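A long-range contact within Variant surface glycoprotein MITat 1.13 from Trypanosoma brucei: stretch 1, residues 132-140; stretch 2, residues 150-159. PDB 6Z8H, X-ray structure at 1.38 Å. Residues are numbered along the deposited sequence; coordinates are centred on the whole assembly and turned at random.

Stretch 1 (132-140) GLGEAKIEF
Stretch 2 150-159: TKFRATSLGT

Stretch 1 runs as a strand from Glu135 to Glu139. Stretch 2 leaves a 3-10 segment at Lys151 and continues as a strand from Phe152. The two strands are antiparallel, their directions 169° apart and their axes 4.5 Å apart at closest approach. The contact buries 826 Å², both sides summed.

Lys137 pairs with Ala154, CA to CA 4.6 Å, and Ile138 with Phe152, CA to CA 4.5 Å. The register therefore shifts by one residue, a beta bulge. At the bulge Arg153 has phi/psi -85/-37, far from extended values, while its neighbours Phe152 (-89/94) and Ala154 (-99/131) stay extended.

Backbone groups do most of the bonding. Lys137 N donates to Ala154 O at 2.9 Å and a nearly straight 173°. Lys137 O accepts two bonds because of the bulge: Arg153 N at 2.9 Å, and a weak one from Ala154 N at 3.5 Å. Glu139 N donates to Lys151 O at 2.9 Å. Toward the other end, Glu135 O takes a weak bond from Leu157 N at 3.1 Å. Glu135 N is satisfied by a side chain, Ser156 OG, at 2.8 Å; Ser156 has chi1 p. Gly158 N donates to Leu133 O at 2.8 Å.

A type II turn from Ser156 to Thr159 closes this end. Ser156 O accepts from Thr159 N at 3.0 Å and from Thr159 OG1 at 2.7 Å. Gly158 sits at 97/-4, where a CB would jam against the preceding carbonyl. Gly134 is at 77/-161, and a CB there would lie 2.2 Å from Ser156 O.

Ile138 and Phe152 are buried on the same face of the sheet. Ile138 (m, t) lays CG1 over the Phe152 ring, 3.8 Å from its centroid; Phe152 has chi1 m and chi2 76°. On the other face, Ala154 CB lies 3.2 Å from Lys137 CB, a spacing set by the backbone of this hydrogen-bonded pair.

Charged side chains add further bonds, and none of them is fully buried. Glu139 (m, t, chi3 -4°) brings OE2 to the edge of the Arg153 guanidinium, 3.2 Å from NE, as a hydrogen-bonded salt bridge. Arg153 is t, t, p with chi4 80°. Lys137 NZ makes a long salt bridge to the same Glu139 OE2, 3.7 Å. Lys151, extended as m, t, t, t, reaches Phe140 O with NZ at 2.7 Å; NZ also bonds elsewhere in the structure. One water donates to Glu135 OE2 at 3.0 Å and lies 2.7 Å from Ser156 OG, bridging the stretches.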

# COMPACT_ATOMS: atom_id res chain seq x y z
N GLY A 132 3.57 22.87 -22.41
CA GLY A 132 2.67 22.86 -23.54
C GLY A 132 2.90 21.68 -24.46
O GLY A 132 3.66 20.75 -24.19
N LEU A 133 2.22 21.75 -25.60
CA LEU A 133 2.21 20.65 -26.56
C LEU A 133 2.64 21.13 -27.95
O LEU A 133 2.22 20.58 -28.97
CB LEU A 133 0.84 19.97 -26.61
CG LEU A 133 0.62 18.91 -25.51
CD1 LEU A 133 -0.72 18.36 -25.59
CD2 LEU A 133 1.69 17.87 -25.68
N GLY A 134 3.51 22.14 -28.00
CA GLY A 134 4.12 22.53 -29.27
C GLY A 134 3.21 23.35 -30.17
O GLY A 134 2.17 23.89 -29.77
N GLU A 135 3.58 23.37 -31.45
CA GLU A 135 2.93 24.28 -32.40
C GLU A 135 3.06 23.74 -33.81
O GLU A 135 3.91 22.90 -34.12
CB GLU A 135 3.44 25.73 -32.26
CG GLU A 135 4.92 25.86 -32.32
CD GLU A 135 5.44 27.22 -31.82
OE1 GLU A 135 4.65 28.18 -31.61
OE2 GLU A 135 6.67 27.31 -31.62
N ALA A 136 2.19 24.27 -34.68
CA ALA A 136 2.30 24.12 -36.12
C ALA A 136 2.56 25.51 -36.67
O ALA A 136 1.78 26.41 -36.40
CB ALA A 136 1.00 23.59 -36.69
N LYS A 137 3.64 25.67 -37.43
CA LYS A 137 3.97 26.98 -37.98
C LYS A 137 4.09 26.86 -39.49
O LYS A 137 5.00 26.20 -40.00
CB LYS A 137 5.26 27.51 -37.36
CG LYS A 137 5.58 28.95 -37.74
CD LYS A 137 6.75 29.49 -36.89
CE LYS A 137 7.89 29.94 -37.79
NZ LYS A 137 8.40 31.27 -37.38
N ILE A 138 3.13 27.45 -40.19
CA ILE A 138 3.17 27.55 -41.65
C ILE A 138 3.88 28.82 -42.05
O ILE A 138 3.55 29.91 -41.56
CB ILE A 138 1.74 27.53 -42.22
CG1 ILE A 138 1.07 26.19 -41.94
CG2 ILE A 138 1.78 27.87 -43.73
CD1 ILE A 138 -0.43 26.21 -42.13
N GLU A 139 4.87 28.69 -42.93
CA GLU A 139 5.49 29.82 -43.61
C GLU A 139 5.22 29.64 -45.10
O GLU A 139 5.75 28.72 -45.72
CB GLU A 139 6.99 29.86 -43.33
CG GLU A 139 7.36 29.74 -41.87
CD GLU A 139 8.86 29.61 -41.69
OE1 GLU A 139 9.56 29.54 -42.72
OE2 GLU A 139 9.33 29.59 -40.53
N PHE A 140 4.39 30.51 -45.65
CA PHE A 140 3.94 30.30 -47.03
C PHE A 140 5.04 30.43 -48.08
O PHE A 140 4.84 29.97 -49.21
CB PHE A 140 2.76 31.21 -47.31
CG PHE A 140 1.45 30.66 -46.81
CD1 PHE A 140 0.83 29.61 -47.47
CD2 PHE A 140 0.86 31.18 -45.67
CE1 PHE A 140 -0.37 29.12 -47.03
CE2 PHE A 140 -0.33 30.69 -45.22
CZ PHE A 140 -0.96 29.65 -45.89
N THR A 150 6.08 20.83 -46.82
CA THR A 150 7.35 21.53 -46.68
C THR A 150 7.19 22.98 -46.21
O THR A 150 8.19 23.60 -45.84
CB THR A 150 8.11 21.49 -48.01
OG1 THR A 150 7.49 22.33 -48.97
CG2 THR A 150 8.15 20.09 -48.59
N LYS A 151 5.98 23.53 -46.23
CA LYS A 151 5.77 24.87 -45.68
C LYS A 151 5.44 24.85 -44.20
O LYS A 151 5.33 25.92 -43.58
CB LYS A 151 4.68 25.60 -46.47
CG LYS A 151 5.07 25.85 -47.94
CD LYS A 151 4.11 26.76 -48.66
CE LYS A 151 4.52 27.04 -50.11
NZ LYS A 151 3.64 28.05 -50.73
N PHE A 152 5.33 23.67 -43.60
CA PHE A 152 5.19 23.54 -42.14
C PHE A 152 6.60 23.45 -41.58
O PHE A 152 7.21 22.38 -41.55
CB PHE A 152 4.41 22.30 -41.77
CG PHE A 152 2.95 22.39 -42.06
CD1 PHE A 152 2.46 22.28 -43.36
CD2 PHE A 152 2.06 22.63 -41.03
CE1 PHE A 152 1.10 22.33 -43.59
CE2 PHE A 152 0.72 22.69 -41.26
CZ PHE A 152 0.23 22.55 -42.53
N ARG A 153 7.15 24.60 -41.17
CA ARG A 153 8.52 24.55 -40.68
C ARG A 153 8.57 24.16 -39.21
O ARG A 153 9.47 23.41 -38.79
CB ARG A 153 9.25 25.86 -40.92
CG ARG A 153 10.76 25.65 -40.85
CD ARG A 153 11.51 26.94 -40.98
NE ARG A 153 11.69 27.62 -39.71
CZ ARG A 153 12.61 27.30 -38.80
NH1 ARG A 153 13.43 26.28 -39.01
NH2 ARG A 153 12.71 28.01 -37.68
N ALA A 154 7.63 24.63 -38.41
CA ALA A 154 7.46 24.12 -37.06
C ALA A 154 6.33 23.11 -37.12
O ALA A 154 5.29 23.36 -37.77
CB ALA A 154 7.15 25.23 -36.05
N THR A 155 6.60 21.94 -36.54
CA THR A 155 5.64 20.88 -36.38
C THR A 155 5.87 20.18 -35.06
O THR A 155 5.76 18.95 -34.97
CB THR A 155 5.73 19.84 -37.48
OG1 THR A 155 7.09 19.39 -37.57
CG2 THR A 155 5.29 20.41 -38.76
N SER A 156 6.24 20.94 -34.02
CA SER A 156 6.42 20.41 -32.67
C SER A 156 5.11 19.97 -32.02
O SER A 156 5.15 19.34 -30.96
CB SER A 156 7.07 21.47 -31.80
OG SER A 156 6.29 22.65 -31.78
N LEU A 157 3.96 20.23 -32.64
CA LEU A 157 2.67 19.91 -32.07
C LEU A 157 2.61 18.44 -31.69
O LEU A 157 2.91 17.56 -32.50
CB LEU A 157 1.55 20.23 -33.06
CG LEU A 157 0.14 20.32 -32.47
CD1 LEU A 157 -0.03 21.52 -31.55
CD2 LEU A 157 -0.93 20.35 -33.54
N GLY A 158 2.24 18.17 -30.42
CA GLY A 158 2.16 16.83 -29.88
C GLY A 158 3.37 16.39 -29.11
O GLY A 158 3.32 15.29 -28.53
N THR A 159 4.43 17.19 -29.05
CA THR A 159 5.61 16.83 -28.27
C THR A 159 5.36 17.13 -26.80
O THR A 159 5.00 18.25 -26.44
CB THR A 159 6.81 17.65 -28.72
OG1 THR A 159 6.95 17.57 -30.15
CG2 THR A 159 8.07 17.12 -28.09
O HOH W 1 8.04 24.68 -31.44